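Local coordinates for protein 5-cytosine DNA methyltransferase (Entamoeba histolytica, PDB 3QV2) that probably transfers a methyl group from S-adenosyl-L-methionine to carbon 5 of cytosine in DNA or tRNA, at residues H110-I115 and I126-V131; C77-M82 and Y320-L325. All blocks are in the same frame, centred on the assembly; numbering follows the deposited sequence.

Overall arrangement
Both interactions are buried and lie on neighbouring parallel strands of the central mixed sheet, with their centres about 13 Å apart. Interaction 1 packs helix 106-115 on strand 125-130, while interaction 2 packs the end of helix 311-321 on strand 79-82. Phe127 on one strand and Trp80 on the other join them directly, Phe127 N lying 2.9 Å from Trp80 O in a probable hydrogen bond. The helices occupy opposite faces of the sheet: Tyr112 meets Ile126 and Ile128, whereas the intervening Phe127 packs on helix 311-321. Interaction 1 pushes a phenol oxygen among aliphatic groups; interaction 2 is aromatic and methyl packing, with a sulfate bound by Asn78, just before the strand.

Interaction 1: residues H110-I115 and I126-V131; sequences HLYRDI and IFIENV
The contact between Tyr112 and the pair Ile126 and Ile128 belongs to the beta-alpha-beta crossover of a Rossmann-like methyltransferase fold: strand 79-82 leads through helix 106-115 to the parallel neighbouring strand 125-130. The backbones stay well apart, the nearest CA atoms, those of Tyr112 and Ile126, being 11.3 Å from each other, and the long tyrosine side chain bridges the gap. With CG anti to the carbonyl carbon (chi1 -69°), the Tyr112 ring is directed toward the sheet, and its hydroxyl end does most of the touching. Tyr112 OH sits 3.4 Å from Ile126 CG2 and 3.1 Å from Ile128 CD1, a close approach for an oxygen and a methyl. Ile128 comes from the opposite direction, its extended CG1-CD1 branch also reaching the ring carbon Tyr112 CZ at 4.0 Å. Ile126 slides past the ring instead, and its CD1 lies obliquely to it, 4.3 Å from Tyr112 CE1. Met82 on strand 79-82 packs beside the same tyrosine. Next to the two isoleucines and this methionine, Tyr112 OH is buried with no hydrogen-bond partner in the model. Bound S-adenosyl-L-homocysteine is about 10 Å from the Ile128 side chain, so the contact does not itself touch it. Elsewhere on the helix, His110 NE2 is hydrogen-bonded to Ile67 O. Within the helix, His110 ND1 donates to the anti lone pair of Asp114 OD2 at 2.7 Å, with an N-H...O angle of 155° and the oxygen close to the imidazole plane.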
loop_
_atom_site.group_PDB
_atom_site.type_symbol
_atom_site.label_atom_id
_atom_site.label_comp_id
_atom_site.label_asym_id
_atom_site.label_seq_id
_atom_site.Cartn_x
_atom_site.Cartn_y
_atom_site.Cartn_z
ATOM N N HIS A 110 -11.745 -7.255 15.333
ATOM C CA HIS A 110 -11.502 -7.006 16.746
ATOM C C HIS A 110 -11.451 -5.512 17.040
ATOM O O HIS A 110 -12.079 -5.033 17.985
ATOM C CB HIS A 110 -10.192 -7.667 17.176
ATOM C CG HIS A 110 -9.781 -7.336 18.578
ATOM N ND1 HIS A 110 -10.581 -7.598 19.668
ATOM C CD2 HIS A 110 -8.654 -6.765 19.065
ATOM C CE1 HIS A 110 -9.964 -7.203 20.769
ATOM N NE2 HIS A 110 -8.794 -6.694 20.430
ATOM N N LEU A 111 -10.701 -4.780 16.224
ATOM C CA LEU A 111 -10.522 -3.346 16.427
ATOM C C LEU A 111 -11.840 -2.576 16.407
ATOM O O LEU A 111 -12.039 -1.657 17.201
ATOM C CB LEU A 111 -9.564 -2.766 15.384
ATOM C CG LEU A 111 -8.129 -3.294 15.419
ATOM C CD1 LEU A 111 -7.280 -2.631 14.343
ATOM C CD2 LEU A 111 -7.515 -3.081 16.795
ATOM N N TYR A 112 -12.737 -2.950 15.501
ATOM C CA TYR A 112 -13.997 -2.228 15.343
ATOM C C TYR A 112 -15.123 -2.770 16.223
ATOM O O TYR A 112 -15.977 -2.012 16.683
ATOM C CB TYR A 112 -14.417 -2.184 13.870
ATOM C CG TYR A 112 -13.524 -1.308 13.019
ATOM C CD1 TYR A 112 -13.740 0.062 12.938
ATOM C CD2 TYR A 112 -12.461 -1.846 12.303
ATOM C CE1 TYR A 112 -12.926 0.869 12.167
ATOM C CE2 TYR A 112 -11.642 -1.043 11.528
ATOM C CZ TYR A 112 -11.880 0.314 11.465
ATOM O OH TYR A 112 -11.071 1.124 10.698
ATOM N N ARG A 113 -15.123 -4.078 16.461
ATOM C CA ARG A 113 -16.124 -4.692 17.330
ATOM C C ARG A 113 -15.834 -4.412 18.799
ATOM O O ARG A 113 -16.713 -3.983 19.546
ATOM C CB ARG A 113 -16.167 -6.208 17.130
ATOM C CG ARG A 113 -16.812 -6.682 15.841
ATOM C CD ARG A 113 -16.691 -8.195 15.736
ATOM N NE ARG A 113 -17.391 -8.739 14.576
ATOM C CZ ARG A 113 -17.286 -10.001 14.173
ATOM N NH1 ARG A 113 -16.504 -10.844 14.832
ATOM N NH2 ARG A 113 -17.956 -10.419 13.108
ATOM N N ASP A 114 -14.592 -4.658 19.204
ATOM C CA ASP A 114 -14.250 -4.715 20.618
ATOM C C ASP A 114 -13.588 -3.453 21.172
ATOM O O ASP A 114 -13.612 -3.222 22.380
ATOM C CB ASP A 114 -13.361 -5.933 20.886
ATOM C CG ASP A 114 -13.964 -7.220 20.358
ATOM O OD1 ASP A 114 -15.206 -7.338 20.358
ATOM O OD2 ASP A 114 -13.198 -8.112 19.938
ATOM N N ILE A 115 -13.001 -2.641 20.300
ATOM C CA ILE A 115 -12.260 -1.467 20.752
ATOM C C ILE A 115 -13.003 -0.151 20.529
ATOM O O ILE A 115 -13.387 0.527 21.483
ATOM C CB ILE A 115 -10.879 -1.370 20.073
ATOM C CG1 ILE A 115 -10.114 -2.684 20.231
ATOM C CG2 ILE A 115 -10.088 -0.202 20.643
ATOM C CD1 ILE A 115 -9.851 -3.066 21.670
ATOM N N ILE A 126 -10.083 8.287 10.635
ATOM C CA ILE A 126 -9.719 6.911 10.319
ATOM C C ILE A 126 -9.478 6.758 8.823
ATOM O O ILE A 126 -10.261 7.243 8.006
ATOM C CB ILE A 126 -10.815 5.918 10.735
ATOM C CG1 ILE A 126 -11.150 6.068 12.218
ATOM C CG2 ILE A 126 -10.385 4.490 10.424
ATOM C CD1 ILE A 126 -12.195 5.089 12.699
ATOM N N PHE A 127 -8.393 6.080 8.470
ATOM C CA PHE A 127 -8.085 5.815 7.072
ATOM C C PHE A 127 -7.816 4.330 6.861
ATOM O O PHE A 127 -6.943 3.749 7.506
ATOM C CB PHE A 127 -6.881 6.642 6.617
ATOM C CG PHE A 127 -6.627 6.579 5.138
ATOM C CD1 PHE A 127 -7.104 7.570 4.297
ATOM C CD2 PHE A 127 -5.917 5.525 4.589
ATOM C CE1 PHE A 127 -6.874 7.515 2.936
ATOM C CE2 PHE A 127 -5.685 5.463 3.229
ATOM C CZ PHE A 127 -6.163 6.459 2.401
ATOM N N ILE A 128 -8.577 3.719 5.961
ATOM C CA ILE A 128 -8.412 2.304 5.662
ATOM C C ILE A 128 -8.013 2.100 4.208
ATOM O O ILE A 128 -8.533 2.761 3.312
ATOM C CB ILE A 128 -9.704 1.513 5.937
ATOM C CG1 ILE A 128 -10.291 1.906 7.293
ATOM C CG2 ILE A 128 -9.436 0.017 5.874
ATOM C CD1 ILE A 128 -11.596 1.210 7.619
ATOM N N GLU A 129 -7.081 1.181 3.980
ATOM C CA GLU A 129 -6.651 0.853 2.628
ATOM C C GLU A 129 -6.714 -0.655 2.419
ATOM O O GLU A 129 -6.311 -1.427 3.289
ATOM C CB GLU A 129 -5.236 1.380 2.370
ATOM C CG GLU A 129 -4.758 1.247 0.928
ATOM C CD GLU A 129 -4.232 -0.139 0.604
ATOM O OE1 GLU A 129 -3.988 -0.921 1.546
ATOM O OE2 GLU A 129 -4.061 -0.444 -0.594
ATOM N N ASN A 130 -7.226 -1.070 1.266
ATOM C CA ASN A 130 -7.351 -2.489 0.957
ATOM C C ASN A 130 -7.589 -2.720 -0.530
ATOM O O ASN A 130 -7.495 -1.790 -1.333
ATOM C CB ASN A 130 -8.485 -3.116 1.774
ATOM C CG ASN A 130 -8.166 -4.527 2.231
ATOM O OD1 ASN A 130 -8.408 -5.497 1.513
ATOM N ND2 ASN A 130 -7.619 -4.646 3.435
ATOM N N VAL A 131 -7.893 -3.962 -0.893
ATOM C CA VAL A 131 -8.206 -4.301 -2.276
ATOM C C VAL A 131 -9.674 -4.007 -2.578
ATOM O O VAL A 131 -10.504 -3.995 -1.669
ATOM C CB VAL A 131 -7.895 -5.782 -2.578
ATOM C CG1 VAL A 131 -6.397 -6.029 -2.506
ATOM C CG2 VAL A 131 -8.634 -6.688 -1.609
#

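Interaction 2: residues C77-M82 and Y320-L325. With SO4 (sulfate ion), chain D.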
loop_
_atom_site.group_PDB
_atom_site.type_symbol
_atom_site.label_atom_id
_atom_site.label_comp_id
_atom_site.label_asym_id
_atom_site.label_seq_id
_atom_site.Cartn_x
_atom_site.Cartn_y
_atom_site.Cartn_z
ATOM N N CYS A 77 -4.035 8.394 21.446
ATOM C CA CYS A 77 -3.997 8.825 20.055
ATOM C C CYS A 77 -5.383 9.245 19.585
ATOM O O CYS A 77 -6.387 8.905 20.209
ATOM C CB CYS A 77 -3.451 7.713 19.158
ATOM S SG CYS A 77 -1.678 7.421 19.331
ATOM N N ASN A 78 -5.432 9.983 18.482
ATOM C CA ASN A 78 -6.696 10.475 17.947
ATOM C C ASN A 78 -6.891 10.128 16.474
ATOM O O ASN A 78 -7.763 10.683 15.807
ATOM C CB ASN A 78 -6.805 11.989 18.147
ATOM C CG ASN A 78 -5.670 12.748 17.485
ATOM O OD1 ASN A 78 -4.957 12.208 16.637
ATOM N ND2 ASN A 78 -5.500 14.008 17.866
ATOM N N THR A 79 -6.079 9.204 15.972
ATOM C CA THR A 79 -6.136 8.833 14.565
ATOM C C THR A 79 -5.793 7.362 14.338
ATOM O O THR A 79 -4.889 6.818 14.971
ATOM C CB THR A 79 -5.192 9.708 13.720
ATOM O OG1 THR A 79 -5.510 11.091 13.917
ATOM C CG2 THR A 79 -5.327 9.369 12.248
ATOM N N TRP A 80 -6.525 6.728 13.426
ATOM C CA TRP A 80 -6.268 5.343 13.055
ATOM C C TRP A 80 -5.898 5.231 11.581
ATOM O O TRP A 80 -6.697 5.563 10.707
ATOM C CB TRP A 80 -7.496 4.474 13.326
ATOM C CG TRP A 80 -7.696 4.091 14.759
ATOM C CD1 TRP A 80 -7.078 4.630 15.852
ATOM C CD2 TRP A 80 -8.574 3.078 15.255
ATOM N NE1 TRP A 80 -7.523 4.015 16.997
ATOM C CE2 TRP A 80 -8.445 3.052 16.656
ATOM C CE3 TRP A 80 -9.463 2.181 14.648
ATOM C CZ2 TRP A 80 -9.163 2.176 17.463
ATOM C CZ3 TRP A 80 -10.179 1.308 15.448
ATOM C CH2 TRP A 80 -10.025 1.312 16.840
ATOM N N PHE A 81 -4.681 4.770 11.312
ATOM C CA PHE A 81 -4.278 4.408 9.957
ATOM C C PHE A 81 -4.152 2.895 9.885
ATOM O O PHE A 81 -3.597 2.271 10.791
ATOM C CB PHE A 81 -2.944 5.055 9.583
ATOM C CG PHE A 81 -3.036 6.530 9.318
ATOM C CD1 PHE A 81 -4.260 7.173 9.317
ATOM C CD2 PHE A 81 -1.895 7.272 9.058
ATOM C CE1 PHE A 81 -4.345 8.527 9.070
ATOM C CE2 PHE A 81 -1.975 8.628 8.810
ATOM C CZ PHE A 81 -3.203 9.255 8.815
ATOM N N MET A 82 -4.664 2.300 8.813
ATOM C CA MET A 82 -4.619 0.849 8.690
ATOM C C MET A 82 -4.850 0.334 7.274
ATOM O O MET A 82 -5.682 0.853 6.530
ATOM C CB MET A 82 -5.640 0.205 9.629
ATOM C CG MET A 82 -7.084 0.444 9.225
ATOM S SD MET A 82 -8.245 -0.482 10.246
ATOM C CE MET A 82 -7.827 0.131 11.873
ATOM N N TYR A 320 -7.618 15.059 1.948
ATOM C CA TYR A 320 -9.067 15.203 1.943
ATOM C C TYR A 320 -9.643 14.833 3.306
ATOM O O TYR A 320 -10.412 15.594 3.894
ATOM C CB TYR A 320 -9.684 14.329 0.852
ATOM C CG TYR A 320 -11.194 14.360 0.811
ATOM C CD1 TYR A 320 -11.874 15.503 0.410
ATOM C CD2 TYR A 320 -11.940 13.243 1.162
ATOM C CE1 TYR A 320 -13.255 15.535 0.369
ATOM C CE2 TYR A 320 -13.321 13.265 1.121
ATOM C CZ TYR A 320 -13.972 14.413 0.723
ATOM O OH TYR A 320 -15.348 14.438 0.681
ATOM N N LEU A 321 -9.259 13.660 3.800
ATOM C CA LEU A 321 -9.706 13.171 5.101
ATOM C C LEU A 321 -9.497 14.192 6.216
ATOM O O LEU A 321 -10.317 14.304 7.126
ATOM C CB LEU A 321 -8.976 11.871 5.453
ATOM C CG LEU A 321 -9.175 11.326 6.870
ATOM C CD1 LEU A 321 -10.628 10.943 7.107
ATOM C CD2 LEU A 321 -8.260 10.138 7.118
ATOM N N PHE A 322 -8.396 14.933 6.142
ATOM C CA PHE A 322 -8.037 15.882 7.193
ATOM C C PHE A 322 -8.377 17.331 6.846
ATOM O O PHE A 322 -7.907 18.255 7.510
ATOM C CB PHE A 322 -6.544 15.780 7.517
ATOM C CG PHE A 322 -6.165 14.533 8.263
ATOM C CD1 PHE A 322 -6.224 14.494 9.645
ATOM C CD2 PHE A 322 -5.736 13.402 7.584
ATOM C CE1 PHE A 322 -5.872 13.353 10.337
ATOM C CE2 PHE A 322 -5.381 12.258 8.272
ATOM C CZ PHE A 322 -5.450 12.233 9.651
ATOM N N ASP A 323 -9.196 17.535 5.819
ATOM C CA ASP A 323 -9.505 18.889 5.366
ATOM C C ASP A 323 -10.406 19.643 6.345
ATOM O O ASP A 323 -10.773 20.793 6.107
ATOM C CB ASP A 323 -10.114 18.876 3.961
ATOM C CG ASP A 323 -11.593 18.543 3.960
ATOM O OD1 ASP A 323 -12.097 18.020 4.974
ATOM O OD2 ASP A 323 -12.251 18.802 2.931
ATOM N N ASP A 324 -10.758 18.988 7.447
ATOM C CA ASP A 324 -11.555 19.626 8.488
ATOM C C ASP A 324 -10.653 20.265 9.541
ATOM O O ASP A 324 -11.135 20.880 10.492
ATOM C CB ASP A 324 -12.503 18.615 9.143
ATOM C CG ASP A 324 -11.765 17.490 9.846
ATOM O OD1 ASP A 324 -10.645 17.152 9.414
ATOM O OD2 ASP A 324 -12.305 16.941 10.830
ATOM N N LEU A 325 -9.342 20.121 9.359
ATOM C CA LEU A 325 -8.369 20.637 10.319
ATOM C C LEU A 325 -7.770 21.978 9.895
ATOM O O LEU A 325 -6.932 22.539 10.602
ATOM C CB LEU A 325 -7.249 19.616 10.555
ATOM C CG LEU A 325 -7.607 18.303 11.255
ATOM C CD1 LEU A 325 -6.343 17.544 11.629
ATOM C CD2 LEU A 325 -8.468 18.552 12.485
HETATM S S SO4 D . -7.085 15.105 20.871
HETATM O O1 SO4 D . -6.525 13.779 21.114
HETATM O O2 SO4 D . -7.503 15.227 19.478
HETATM O O3 SO4 D . -8.242 15.299 21.743
HETATM O O4 SO4 D . -6.071 16.116 21.159
#
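With chi1 of -73° and -72°, each setting CG anti to the carbonyl carbon, the Phe81 ring swings over to meet that of Phe322, which comes from the opposite direction. They meet edge to edge, each placing its rim near the plane of the other, with Phe81 CZ 3.7 Å from Phe322 CE2. The planes are nearly perpendicular, yet neither ring presents its face, so this is not a T-shaped stack. Thr79, also on strand 79-82, adds a methyl: its CG2 stands anti to the backbone N and reaches the edge of the other ring, 3.9 Å from Phe322 CZ. Phe322 is the first residue to leave helical geometry after helix 311-321, and opens a type I turn closed by the hydrogen bond from Leu325 N to Phe322 O, 3.0 Å. The packing joins the exit of the last helix to the sheet of the Rossmann-like fold. His125 stacks on the Phe322 ring, and Arg178 binds both Leu321 O and Asp323 OD1. Just before the strand begins, Asn78 OD1 accepts from Thr79 OG1 at 3.0 Å, the donor lying above the amide plane, while Asn78 ND2 gives a nearly straight bond (165°) to sulfate O2 at 2.8 Å. Lys9 and Lys124 also hold this ion, probably a crystallisation component. Cohesion between the segments is dispersion and hydrophobic burial, resting on close packing of ring edges and a methyl with no directional bond.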